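SmhB (Serratia marcescens, PDB 6ZZ5) serves as one component of Smh, a tripartite alpha-pore forming toxin that probably acts by perforating target membranes. Local coordinates at residues 77-82 with 326-331; 132-137 with 269-274; 157-162 with 252-257; 215-220 with 231-236; 293-298 with 307-312. All coordinates share one frame; numbering follows the deposited sequence. Where two conformers were deposited one is given.

In the fold
Helix 252-300 is the common element of this elongated helical fold: contacts 3, 2 and 5 lie in that order along it, with the centres of contacts 3 and 5 about 62 Å apart on opposite sides of the chain's centre. Contact 1 joins helix 44-92 to helix 321-336 and, along the sequence, encloses the other four. Within it, contact 4 lies inside contact 3, which lies inside contact 2, while contact 5 follows later. Contact 4 alone involves the small sheet, its centre about 23 Å from that of contact 2. Distant parts of the sequence are thus folded back on one another, consistent with a folded-back soluble form of the toxin component.

Contact 1: residues 77-82 with 326-331; sequences TNIQDY and DGTKII
Gln80 is trans about its CA-CB bond (chi1 -174°) and runs on extended to CD, so that NE2 reaches Thr328, whose OG1 stands between its own backbone N and carbonyl carbon. The last torsion of Gln80 turns the amide to bring the hydroxyl oxygen into its plane. The resulting hydrogen bond, from Gln80 NE2 to Thr328 OG1, measures 2.8 Å and is nearly straight, with 172° at the hydrogen. The same oxygen is also hydrogen-bonded to Leu325 O one turn earlier in its own helix. Two bonds therefore grip OG1 and fix its rotation, and the hydroxyl is a relay between the glutamine and the backbone carbonyl. With OG1 so placed, the other branch of Thr328 faces apolar atoms: its CG2 lies 3.8 Å from Ile79 CG2. On the outer side, the aliphatic start of Lys329 flanks the amide, with CG 3.8 Å from Gln80 NE2. Backbone spacing agrees with a close approach, since Gln80 CA and Thr328 CA are 5.8 Å apart. The two helical segments run nearly antiparallel, at 150°, and their axes come within 9.2 Å. Thr77 adds a hydrogen bond to Lys332 between the same helices. Met12 of helix 4-30 touches both Ile79 and Thr328, while Met281 and Trp285 of helix 252-300 also pack on Ile79, so the pair is embedded in a four-helix environment.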
# COMPACT_ATOMS: atom_id res chain seq x y z
N THR A 77 -13.94 5.12 6.49
CA THR A 77 -15.05 5.97 7.02
C THR A 77 -16.41 5.37 6.61
O THR A 77 -17.37 5.36 7.40
CB THR A 77 -14.94 7.41 6.52
OG1 THR A 77 -13.64 7.84 6.93
CG2 THR A 77 -16.03 8.31 7.07
N ASN A 78 -16.50 4.88 5.39
CA ASN A 78 -17.77 4.30 4.85
C ASN A 78 -18.10 3.02 5.62
O ASN A 78 -19.25 2.81 5.91
CB ASN A 78 -17.68 4.00 3.35
CG ASN A 78 -17.59 5.25 2.52
OD1 ASN A 78 -17.88 6.33 3.02
ND2 ASN A 78 -17.22 5.12 1.25
N ILE A 79 -17.10 2.18 5.90
CA ILE A 79 -17.31 0.96 6.71
C ILE A 79 -17.85 1.42 8.06
O ILE A 79 -18.79 0.84 8.56
CB ILE A 79 -16.02 0.14 6.82
CG1 ILE A 79 -15.60 -0.36 5.42
CG2 ILE A 79 -16.20 -0.97 7.82
CD1 ILE A 79 -14.35 -1.16 5.41
N GLN A 80 -17.20 2.40 8.69
CA GLN A 80 -17.62 2.87 10.01
C GLN A 80 -19.09 3.29 9.91
O GLN A 80 -19.88 2.88 10.79
CB GLN A 80 -16.75 4.02 10.49
CG GLN A 80 -17.03 4.45 11.91
CD GLN A 80 -16.04 5.47 12.37
OE1 GLN A 80 -16.36 6.62 12.35
NE2 GLN A 80 -14.82 5.07 12.71
N ASP A 81 -19.43 4.10 8.92
CA ASP A 81 -20.79 4.69 8.84
C ASP A 81 -21.78 3.56 8.54
O ASP A 81 -22.88 3.59 9.12
CB ASP A 81 -20.93 5.81 7.83
CG ASP A 81 -22.38 6.28 7.74
OD1 ASP A 81 -23.04 6.54 8.81
OD2 ASP A 81 -22.87 6.22 6.62
N TYR A 82 -21.41 2.59 7.72
CA TYR A 82 -22.29 1.42 7.43
C TYR A 82 -22.62 0.69 8.74
O TYR A 82 -23.78 0.47 9.04
CB TYR A 82 -21.75 0.44 6.38
CG TYR A 82 -22.67 -0.74 6.39
CD1 TYR A 82 -23.89 -0.69 5.74
CD2 TYR A 82 -22.43 -1.80 7.24
CE1 TYR A 82 -24.82 -1.71 5.86
CE2 TYR A 82 -23.36 -2.82 7.40
CZ TYR A 82 -24.58 -2.76 6.74
OH TYR A 82 -25.51 -3.74 6.93
N ASP A 326 -14.19 -0.73 16.19
CA ASP A 326 -12.87 -0.47 16.85
C ASP A 326 -11.78 -0.34 15.77
O ASP A 326 -10.96 0.59 15.85
CB ASP A 326 -12.53 -1.60 17.82
CG ASP A 326 -13.34 -1.62 19.10
OD1 ASP A 326 -14.10 -0.67 19.33
OD2 ASP A 326 -13.13 -2.55 19.91
N GLY A 327 -11.75 -1.27 14.82
CA GLY A 327 -10.77 -1.28 13.71
C GLY A 327 -10.84 0.00 12.92
O GLY A 327 -9.78 0.59 12.63
N THR A 328 -12.04 0.44 12.52
CA THR A 328 -12.16 1.68 11.72
C THR A 328 -11.52 2.83 12.48
O THR A 328 -10.89 3.68 11.82
CB THR A 328 -13.62 2.04 11.36
OG1 THR A 328 -14.39 2.31 12.54
CG2 THR A 328 -14.25 0.93 10.52
N LYS A 329 -11.71 2.91 13.78
CA LYS A 329 -11.24 4.06 14.61
C LYS A 329 -9.70 3.99 14.70
O LYS A 329 -9.02 5.03 14.53
CB LYS A 329 -11.83 4.03 16.03
CG LYS A 329 -13.35 4.26 16.12
CD LYS A 329 -13.89 4.12 17.56
CE LYS A 329 -15.36 3.74 17.67
NZ LYS A 329 -16.18 4.79 17.06
N ILE A 330 -9.17 2.81 14.94
CA ILE A 330 -7.69 2.60 15.12
C ILE A 330 -7.03 2.86 13.76
O ILE A 330 -6.04 3.59 13.73
CB ILE A 330 -7.37 1.22 15.68
CG1 ILE A 330 -8.06 0.99 17.03
CG2 ILE A 330 -5.85 1.06 15.81
CD1 ILE A 330 -8.09 -0.46 17.45
N ILE A 331 -7.61 2.33 12.71
CA ILE A 331 -7.04 2.48 11.35
C ILE A 331 -7.01 3.95 10.98
O ILE A 331 -5.94 4.44 10.54
CB ILE A 331 -7.76 1.60 10.32
CG1 ILE A 331 -7.44 0.14 10.61
CG2 ILE A 331 -7.39 1.98 8.91
CD1 ILE A 331 -8.26 -0.80 9.84

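Contact 2: residues 132-137 with 269-274; sequences DKLIID and TQAQSA
Leu134 and Ala271 meet methyl to methyl, with Leu134 CD1 3.6 Å from Ala271 CB. Their orientation is almost head-on. The angle at Leu134 CD1, from CG to the alanine methyl, is about 145°, and the corresponding angle at Ala271 CB, from CA to the leucine methyl, is about 152°. Leu134 achieves this because chi2 (167°) continues the side chain outward through CD1, while CD2 is turned elsewhere. Both residues direct their CB toward the opposite segment, and the small alanine allows a CA to CA separation of 7.9 Å between Leu134 and Ala271. Beside this pair, Ile135 and Gln272 approach more loosely. Neither starts out straight at its partner, but their ends converge, and the amide carbonyl of Gln272 points almost directly at the isoleucine methyl. The separation from Gln272 OE1 to Ile135 CD1 is nonetheless 4.4 Å, at the outer limit of contact. The hydrogen bond made by that oxygen is to Asn131 ND2, on the residue just before the segment 132-137 and one turn before Ile135, and it holds the amide beside Ile135. His60 of helix 44-92 and Leu267 add further cover on Leu134. With 89 Å² buried and no hydrogen bond between the two segments, the chemistry here is dispersion between apolar groups: it is compatible with close packing of two antiparallel helices but imposes little directional restraint.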
# COMPACT_ATOMS: atom_id res chain seq x y z
N ASP A 132 -1.91 -0.24 -14.67
CA ASP A 132 -1.72 -0.47 -16.13
C ASP A 132 -0.68 0.51 -16.66
O ASP A 132 0.26 0.07 -17.37
CB ASP A 132 -3.05 -0.38 -16.90
CG ASP A 132 -3.99 -1.51 -16.54
OD1 ASP A 132 -3.50 -2.50 -15.99
OD2 ASP A 132 -5.23 -1.38 -16.79
N LYS A 133 -0.79 1.80 -16.33
CA LYS A 133 0.17 2.81 -16.84
C LYS A 133 1.58 2.48 -16.30
O LYS A 133 2.54 2.62 -17.06
CB LYS A 133 -0.22 4.20 -16.39
CG LYS A 133 -1.52 4.69 -16.98
CD LYS A 133 -1.89 6.07 -16.46
CE LYS A 133 -3.33 6.42 -16.74
NZ LYS A 133 -3.46 7.84 -17.12
N LEU A 134 1.67 2.02 -15.04
CA LEU A 134 2.95 1.70 -14.38
C LEU A 134 3.55 0.46 -15.06
O LEU A 134 4.80 0.40 -15.21
CB LEU A 134 2.75 1.49 -12.87
CG LEU A 134 2.67 2.77 -12.04
CD1 LEU A 134 2.16 2.44 -10.64
CD2 LEU A 134 4.03 3.48 -11.99
N ILE A 135 2.73 -0.49 -15.50
CA ILE A 135 3.21 -1.71 -16.22
C ILE A 135 3.89 -1.22 -17.51
O ILE A 135 5.08 -1.55 -17.75
CB ILE A 135 2.10 -2.73 -16.48
CG1 ILE A 135 1.66 -3.36 -15.16
CG2 ILE A 135 2.57 -3.80 -17.48
CD1 ILE A 135 0.37 -4.10 -15.23
N ILE A 136 3.20 -0.34 -18.24
CA ILE A 136 3.70 0.12 -19.57
C ILE A 136 4.98 0.90 -19.29
O ILE A 136 6.06 0.62 -19.93
CB ILE A 136 2.61 0.92 -20.29
CG1 ILE A 136 1.41 0.04 -20.67
CG2 ILE A 136 3.14 1.63 -21.52
CD1 ILE A 136 0.08 0.80 -20.70
N ASP A 137 4.87 1.90 -18.42
CA ASP A 137 5.98 2.88 -18.26
C ASP A 137 7.20 2.17 -17.66
O ASP A 137 8.30 2.41 -18.15
CB ASP A 137 5.57 4.16 -17.48
CG ASP A 137 4.65 5.10 -18.23
OD1 ASP A 137 4.49 4.96 -19.46
OD2 ASP A 137 4.00 5.90 -17.56
N THR A 269 4.88 -2.98 -8.72
CA THR A 269 4.62 -4.12 -7.80
C THR A 269 3.68 -3.67 -6.68
O THR A 269 2.66 -4.36 -6.40
CB THR A 269 5.90 -4.75 -7.24
OG1 THR A 269 6.58 -5.21 -8.40
CG2 THR A 269 5.62 -5.90 -6.30
N GLN A 270 3.96 -2.51 -6.08
CA GLN A 270 3.11 -1.96 -5.01
C GLN A 270 1.71 -1.68 -5.56
O GLN A 270 0.70 -1.95 -4.87
CB GLN A 270 3.75 -0.71 -4.44
CG GLN A 270 5.11 -0.96 -3.83
CD GLN A 270 4.87 -1.76 -2.58
OE1 GLN A 270 4.05 -1.41 -1.73
NE2 GLN A 270 5.42 -2.93 -2.55
N ALA A 271 1.61 -1.15 -6.77
CA ALA A 271 0.30 -0.80 -7.37
C ALA A 271 -0.50 -2.08 -7.62
O ALA A 271 -1.72 -2.04 -7.39
CB ALA A 271 0.46 0.01 -8.65
N GLN A 272 0.16 -3.16 -8.02
CA GLN A 272 -0.51 -4.46 -8.25
C GLN A 272 -1.12 -4.93 -6.92
O GLN A 272 -2.27 -5.38 -6.90
CB GLN A 272 0.43 -5.46 -8.90
CG GLN A 272 -0.25 -6.79 -9.28
CD GLN A 272 -1.10 -6.62 -10.53
OE1 GLN A 272 -0.59 -6.30 -11.59
NE2 GLN A 272 -2.39 -6.73 -10.38
N SER A 273 -0.37 -4.85 -5.84
CA SER A 273 -0.84 -5.25 -4.49
C SER A 273 -2.00 -4.36 -4.06
O SER A 273 -2.97 -4.89 -3.44
CB SER A 273 0.27 -5.24 -3.44
OG SER A 273 1.32 -6.11 -3.89
N ALA A 274 -1.96 -3.10 -4.43
CA ALA A 274 -3.10 -2.19 -4.14
C ALA A 274 -4.34 -2.60 -4.96
O ALA A 274 -5.46 -2.54 -4.41
CB ALA A 274 -2.72 -0.74 -4.35

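Contact 3: residues 157-162 with 252-257; sequences GVLEQL and SEVLVA
Val254, the first residue of 252-257 to reach the other helix, does so through CG1, which packs against the forked end of Leu159. A chi1 of 169° swings CG1 away from the backbone N of Val254 and projects it forward; it is 3.8 Å from Leu159 CD1 and 4.2 Å from Leu159 CD2, so one methyl touches both tips of the fork, and the two side chains meet at a slant. Leu255, next in sequence, starts off in another direction but bends back so that CD1 comes 3.5 Å from Leu162 CD2, the two side chains crossing at about a right angle. That spacing is tighter than ordinary carbon contact, and Leu255 has an unstaggered chi1 of -131°, so its exact placement should be treated as doubtful. Leu159 and Leu162 are one turn apart on helix 156-184, and the whole interaction is apolar, burying 128 Å². Further along, Ala257 O accepts a hydrogen bond from Tyr141 OH, tying this turn to helix 99-151. The same helix contributes Val145 and Asn149 beside Leu159, with Asn149 also touching Val254; Leu250 in the preceding loop flanks Leu255, and helices 99-151, 156-184 and 252-300 are thereby packed together.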
# COMPACT_ATOMS: atom_id res chain seq x y z
N GLY A 157 24.97 -9.61 -19.52
CA GLY A 157 24.83 -10.77 -18.61
C GLY A 157 25.02 -10.37 -17.14
O GLY A 157 24.29 -10.82 -16.27
N VAL A 158 25.99 -9.51 -16.85
CA VAL A 158 26.19 -9.02 -15.46
C VAL A 158 25.00 -8.14 -15.07
O VAL A 158 24.49 -8.25 -13.97
CB VAL A 158 27.51 -8.27 -15.30
CG1 VAL A 158 27.60 -7.65 -13.92
CG2 VAL A 158 28.71 -9.16 -15.55
N LEU A 159 24.57 -7.26 -15.95
CA LEU A 159 23.42 -6.36 -15.66
C LEU A 159 22.16 -7.19 -15.42
O LEU A 159 21.42 -6.91 -14.47
CB LEU A 159 23.26 -5.41 -16.84
CG LEU A 159 22.09 -4.45 -16.75
CD1 LEU A 159 22.15 -3.61 -15.47
CD2 LEU A 159 22.09 -3.56 -17.98
N GLU A 160 21.92 -8.18 -16.26
CA GLU A 160 20.73 -9.06 -16.12
C GLU A 160 20.80 -9.85 -14.82
O GLU A 160 19.74 -9.94 -14.18
CB GLU A 160 20.58 -10.03 -17.30
CG GLU A 160 19.56 -9.52 -18.29
CD GLU A 160 18.42 -8.78 -17.60
OE1 GLU A 160 18.19 -7.58 -17.93
OE2 GLU A 160 17.77 -9.40 -16.69
N GLN A 161 21.98 -10.37 -14.44
CA GLN A 161 22.12 -11.10 -13.16
C GLN A 161 21.81 -10.13 -11.99
O GLN A 161 21.12 -10.52 -11.04
CB GLN A 161 23.47 -11.77 -12.98
CG GLN A 161 23.47 -12.68 -11.74
CD GLN A 161 22.46 -13.81 -11.85
OE1 GLN A 161 22.37 -14.46 -12.88
NE2 GLN A 161 21.63 -14.02 -10.83
N LEU A 162 22.25 -8.89 -12.07
CA LEU A 162 21.95 -7.91 -10.99
C LEU A 162 20.45 -7.67 -10.91
O LEU A 162 19.87 -7.66 -9.79
CB LEU A 162 22.68 -6.60 -11.25
CG LEU A 162 22.38 -5.48 -10.26
CD1 LEU A 162 22.75 -5.88 -8.82
CD2 LEU A 162 23.12 -4.21 -10.67
N SER A 252 29.18 2.75 -13.30
CA SER A 252 28.50 3.52 -12.24
C SER A 252 27.16 4.10 -12.72
O SER A 252 26.19 4.12 -11.93
CB SER A 252 29.42 4.59 -11.77
OG SER A 252 30.29 4.05 -10.80
N GLU A 253 27.11 4.61 -13.95
CA GLU A 253 25.90 5.30 -14.46
C GLU A 253 24.85 4.21 -14.77
O GLU A 253 23.67 4.44 -14.57
CB GLU A 253 26.27 6.15 -15.67
CG GLU A 253 27.06 7.39 -15.31
CD GLU A 253 28.46 7.15 -14.78
OE1 GLU A 253 29.25 6.48 -15.51
OE2 GLU A 253 28.74 7.62 -13.64
N VAL A 254 25.30 3.06 -15.25
CA VAL A 254 24.40 1.92 -15.49
C VAL A 254 23.77 1.52 -14.15
O VAL A 254 22.60 1.20 -14.16
CB VAL A 254 25.13 0.74 -16.15
CG1 VAL A 254 24.24 -0.50 -16.13
CG2 VAL A 254 25.55 1.09 -17.56
N LEU A 255 24.58 1.40 -13.11
CA LEU A 255 24.10 0.98 -11.76
C LEU A 255 22.97 1.92 -11.33
O LEU A 255 21.95 1.44 -10.85
CB LEU A 255 25.26 1.07 -10.76
CG LEU A 255 25.56 -0.11 -9.83
CD1 LEU A 255 25.22 -1.44 -10.48
CD2 LEU A 255 27.05 -0.12 -9.44
N VAL A 256 23.20 3.22 -11.40
CA VAL A 256 22.17 4.23 -11.07
C VAL A 256 20.93 3.99 -11.95
O VAL A 256 19.81 3.95 -11.40
CB VAL A 256 22.75 5.64 -11.21
CG1 VAL A 256 21.68 6.69 -11.12
CG2 VAL A 256 23.86 5.87 -10.18
N ALA A 257 21.08 3.83 -13.26
CA ALA A 257 19.93 3.64 -14.18
C ALA A 257 19.17 2.38 -13.75
O ALA A 257 17.91 2.40 -13.76
CB ALA A 257 20.39 3.53 -15.59

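Contact 4: residues 215-220 with 231-236; sequences GIAMMT and IVLDKS
The flat groups that Leu233 meets are the two peptide units flanking Met218, and a single methyl, CD2, serves both. From the unit joining Ala217 to Met218 it lies 3.6 Å beyond Met218 N, roughly where that N-H points. From the unit joining Met218 to Met219 it stands well off the plane, 3.5 Å from Met218 O. In this setting helix 230-245 packs beside strand 216-221 of the small mixed sheet, consistent with the beta-tongue of ClyA-type alpha-pore forming toxins. Strand 216-221 pairs antiparallel with strand 191-196, using the backbone of Ala217 and Met219, which bond to Ala195 and Val193. The polar atoms of Met218 face the other way. There the short strand 227-228 pairs at Thr220, through Gly228, and helix 230-245 sets Leu233 alongside. Met218 N and Met218 O are buried with no partner anywhere in the model, and the leucine methyl packs against both, roughly ahead of the N-H but well off the carbonyl plane. Leu233 gets there by directing CB at the strand and keeping CG anti to N (chi1 -176°). It is supported by Ile177 of helix 156-184, which also touches Met218. On the sheet, Ile216 and Met218 point to helix 4-30, while Ala217 and Met219 pack on helix 349-359. The contact buries 110 Å², and side chain meets side chain at Ala217 CB to Leu233 CD2, 3.8 Å, with Ala217 CA itself 3.7 Å from Leu233 CD2.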
# COMPACT_ATOMS: atom_id res chain seq x y z
N GLY A 215 13.75 2.78 -1.62
CA GLY A 215 14.61 2.66 -0.43
C GLY A 215 13.85 3.06 0.80
O GLY A 215 13.97 4.22 1.20
N ILE A 216 13.01 2.16 1.31
CA ILE A 216 12.06 2.45 2.41
C ILE A 216 12.26 1.51 3.58
O ILE A 216 12.57 0.32 3.39
CB ILE A 216 10.60 2.43 1.93
CG1 ILE A 216 10.15 1.07 1.40
CG2 ILE A 216 10.40 3.52 0.90
CD1 ILE A 216 8.68 0.95 1.25
N ALA A 217 12.02 2.06 4.74
CA ALA A 217 11.87 1.30 6.00
C ALA A 217 10.52 1.68 6.61
O ALA A 217 10.13 2.89 6.61
CB ALA A 217 13.00 1.58 6.93
N MET A 218 9.82 0.65 7.07
CA MET A 218 8.63 0.84 7.90
C MET A 218 8.80 -0.03 9.15
O MET A 218 9.13 -1.23 9.08
CB MET A 218 7.37 0.48 7.11
CG MET A 218 7.28 1.18 5.72
SD MET A 218 5.71 0.96 4.92
CE MET A 218 4.59 1.92 5.92
N MET A 219 8.53 0.60 10.26
CA MET A 219 8.68 -0.02 11.58
C MET A 219 7.47 0.38 12.40
O MET A 219 6.68 1.17 11.92
CB MET A 219 10.00 0.48 12.19
CG MET A 219 11.17 -0.10 11.45
SD MET A 219 12.61 0.90 11.58
CE MET A 219 12.07 2.34 10.64
N THR A 220 7.32 -0.20 13.58
CA THR A 220 6.23 0.10 14.53
C THR A 220 6.80 0.84 15.74
O THR A 220 8.00 0.70 16.07
CB THR A 220 5.51 -1.19 14.96
OG1 THR A 220 6.49 -2.07 15.51
CG2 THR A 220 4.78 -1.84 13.81
N ILE A 231 15.12 -4.86 13.66
CA ILE A 231 15.97 -6.07 13.63
C ILE A 231 15.45 -6.96 12.50
O ILE A 231 16.28 -7.44 11.70
CB ILE A 231 15.99 -6.80 14.99
CG1 ILE A 231 16.49 -5.84 16.10
CG2 ILE A 231 16.89 -8.03 14.84
CD1 ILE A 231 16.59 -6.42 17.48
N VAL A 232 14.14 -7.16 12.44
CA VAL A 232 13.50 -8.00 11.38
C VAL A 232 13.91 -7.42 10.03
O VAL A 232 14.43 -8.13 9.15
CB VAL A 232 11.97 -8.01 11.55
CG1 VAL A 232 11.32 -8.71 10.38
CG2 VAL A 232 11.54 -8.64 12.87
N LEU A 233 13.72 -6.12 9.86
CA LEU A 233 13.76 -5.49 8.53
C LEU A 233 15.20 -5.37 8.06
O LEU A 233 15.47 -5.46 6.80
CB LEU A 233 13.05 -4.14 8.61
CG LEU A 233 12.91 -3.40 7.28
CD1 LEU A 233 12.27 -4.26 6.21
CD2 LEU A 233 12.12 -2.12 7.46
N ASP A 234 16.12 -5.22 9.01
CA ASP A 234 17.57 -5.05 8.76
C ASP A 234 18.11 -6.21 7.89
O ASP A 234 18.98 -5.94 7.03
CB ASP A 234 18.30 -4.90 10.08
CG ASP A 234 19.81 -5.07 10.05
OD1 ASP A 234 20.49 -4.28 9.37
OD2 ASP A 234 20.30 -5.95 10.74
N LYS A 235 17.64 -7.44 8.04
CA LYS A 235 18.24 -8.58 7.27
C LYS A 235 18.08 -8.37 5.76
O LYS A 235 19.07 -8.41 5.05
CB LYS A 235 17.55 -9.89 7.65
CG LYS A 235 17.90 -10.39 9.04
CD LYS A 235 19.38 -10.67 9.16
CE LYS A 235 19.80 -11.30 10.47
NZ LYS A 235 19.25 -10.55 11.62
N SER A 236 16.87 -8.07 5.31
CA SER A 236 16.59 -7.90 3.87
C SER A 236 17.18 -6.59 3.35
O SER A 236 17.70 -6.61 2.25
CB SER A 236 15.11 -8.07 3.57
OG SER A 236 14.24 -7.12 4.19

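Contact 5: residues 293-298 with 307-312; sequences ETLNAN and SFLRQL. With SO4 (sulfate ion), chain D.
Leu295 is the bump of this interface, and Phe308, Leu309 and Leu312 form the hollow that receives it. Its two methyls divide the work. CD1 meets Leu312 tip to tip, 3.7 Å from Leu312 CD2, and the other methyl is close to the same atom, with Leu295 CD2 3.8 Å from Leu312 CD2. That second methyl also presses on the wall made by Phe308, reaching CE2 of Phe308 at 3.9 Å; it comes at the edge of the ring, in its plane, while the two side chains cross at about a right angle. Leu309 adds a further, looser side, its CD2 4.3 Å from Leu295 CD2. Phe308 and Leu312 share a chi1 near 180°, which brings them forward on neighbouring turns and shapes the hollow between them. No hydrogen bond crosses between the segments, so their contact rests on apolar fit. The segment axes remain 11.9 Å apart, a wide spacing spanned by leucine and phenylalanine side chains reaching from both helices. Leu309 further packs on Trp102 and Leu106 of helix 99-151. Away from the interface, Arg310 grips a sulfate ion, probably from the crystallisation liquor, with two nearly straight bonds: Arg310 NH2 to O3 of the sulfate, 2.7 Å and 176°, and Arg310 NH1 to its O1, 3.2 Å. A backbone hydrogen bond between Asn298 and Ile304 closes the short connection. With an angle of 156° between segment directions, the pair forms an antiparallel helical hairpin at one end of the elongated bundle, its apolar lining gathered round one leucine.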
# COMPACT_ATOMS: atom_id res chain seq x y z
N GLU A 293 -29.84 -7.16 0.14
CA GLU A 293 -30.85 -7.26 -0.94
C GLU A 293 -31.64 -8.57 -0.78
O GLU A 293 -32.85 -8.52 -0.94
CB GLU A 293 -30.22 -7.18 -2.33
CG GLU A 293 -29.79 -5.75 -2.67
CD GLU A 293 -28.83 -5.57 -3.83
OE1 GLU A 293 -28.56 -6.55 -4.51
OE2 GLU A 293 -28.34 -4.41 -4.03
N THR A 294 -30.97 -9.67 -0.46
CA THR A 294 -31.65 -10.97 -0.25
C THR A 294 -32.63 -10.90 0.93
O THR A 294 -33.78 -11.42 0.79
CB THR A 294 -30.64 -12.12 -0.15
OG1 THR A 294 -29.87 -12.01 -1.34
CG2 THR A 294 -31.31 -13.48 -0.15
N LEU A 295 -32.22 -10.30 2.04
CA LEU A 295 -33.11 -10.12 3.20
C LEU A 295 -34.36 -9.35 2.77
O LEU A 295 -35.49 -9.76 3.16
CB LEU A 295 -32.36 -9.40 4.33
CG LEU A 295 -31.20 -10.20 4.95
CD1 LEU A 295 -30.39 -9.30 5.86
CD2 LEU A 295 -31.67 -11.43 5.73
N ASN A 296 -34.18 -8.25 2.05
CA ASN A 296 -35.27 -7.34 1.59
C ASN A 296 -36.27 -8.13 0.73
O ASN A 296 -37.44 -8.10 1.02
CB ASN A 296 -34.68 -6.14 0.84
CG ASN A 296 -35.73 -5.05 0.67
OD1 ASN A 296 -36.84 -5.18 1.16
ND2 ASN A 296 -35.34 -3.92 0.13
N ALA A 297 -35.79 -8.85 -0.28
CA ALA A 297 -36.61 -9.70 -1.18
C ALA A 297 -37.31 -10.80 -0.36
O ALA A 297 -38.54 -11.01 -0.55
CB ALA A 297 -35.74 -10.27 -2.32
N ASN A 298 -36.60 -11.41 0.57
CA ASN A 298 -37.11 -12.57 1.34
C ASN A 298 -38.21 -12.11 2.31
O ASN A 298 -39.22 -12.81 2.52
CB ASN A 298 -35.96 -13.33 2.01
CG ASN A 298 -35.30 -14.29 1.04
OD1 ASN A 298 -35.85 -14.55 -0.02
ND2 ASN A 298 -34.10 -14.75 1.34
N SER A 307 -39.40 -11.64 13.00
CA SER A 307 -38.70 -12.38 14.08
C SER A 307 -37.30 -12.80 13.61
O SER A 307 -36.34 -12.67 14.38
CB SER A 307 -39.54 -13.55 14.53
OG SER A 307 -38.90 -14.14 15.61
N PHE A 308 -37.17 -13.22 12.36
CA PHE A 308 -35.88 -13.64 11.77
C PHE A 308 -34.94 -12.43 11.81
O PHE A 308 -33.77 -12.53 12.18
CB PHE A 308 -36.10 -14.12 10.35
CG PHE A 308 -34.84 -14.57 9.69
CD1 PHE A 308 -34.43 -15.89 9.81
CD2 PHE A 308 -34.10 -13.70 8.90
CE1 PHE A 308 -33.29 -16.34 9.17
CE2 PHE A 308 -32.95 -14.16 8.27
CZ PHE A 308 -32.53 -15.47 8.41
N LEU A 309 -35.44 -11.28 11.41
CA LEU A 309 -34.62 -10.04 11.31
C LEU A 309 -34.25 -9.53 12.71
O LEU A 309 -33.11 -9.09 12.89
CB LEU A 309 -35.39 -9.00 10.51
CG LEU A 309 -35.50 -9.33 9.02
CD1 LEU A 309 -36.56 -8.46 8.39
CD2 LEU A 309 -34.14 -9.15 8.34
N ARG A 310 -35.17 -9.60 13.67
CA ARG A 310 -34.81 -9.29 15.06
C ARG A 310 -33.61 -10.16 15.49
O ARG A 310 -32.63 -9.58 15.98
CB ARG A 310 -36.02 -9.42 15.96
CG ARG A 310 -37.10 -8.42 15.62
CD ARG A 310 -38.13 -8.25 16.73
NE ARG A 310 -39.11 -9.28 16.54
CZ ARG A 310 -40.30 -9.15 15.95
NH1 ARG A 310 -40.78 -7.99 15.52
NH2 ARG A 310 -41.04 -10.22 15.81
N GLN A 311 -33.70 -11.48 15.30
CA GLN A 311 -32.62 -12.44 15.68
C GLN A 311 -31.33 -12.01 14.98
O GLN A 311 -30.27 -11.91 15.65
CB GLN A 311 -32.99 -13.89 15.31
CG GLN A 311 -32.05 -14.99 15.83
CD GLN A 311 -30.67 -15.15 15.18
OE1 GLN A 311 -30.50 -14.96 13.96
NE2 GLN A 311 -29.66 -15.48 16.00
N LEU A 312 -31.39 -11.77 13.67
CA LEU A 312 -30.18 -11.56 12.86
C LEU A 312 -29.50 -10.26 13.28
O LEU A 312 -28.26 -10.27 13.47
CB LEU A 312 -30.58 -11.52 11.40
CG LEU A 312 -29.41 -11.30 10.45
CD1 LEU A 312 -28.49 -12.49 10.47
CD2 LEU A 312 -29.92 -11.06 9.06
S SO4 D . -44.24 -9.16 13.93
O1 SO4 D . -43.41 -8.00 13.69
O2 SO4 D . -45.35 -8.79 14.76
O3 SO4 D . -43.46 -10.17 14.59
O4 SO4 D . -44.71 -9.68 12.68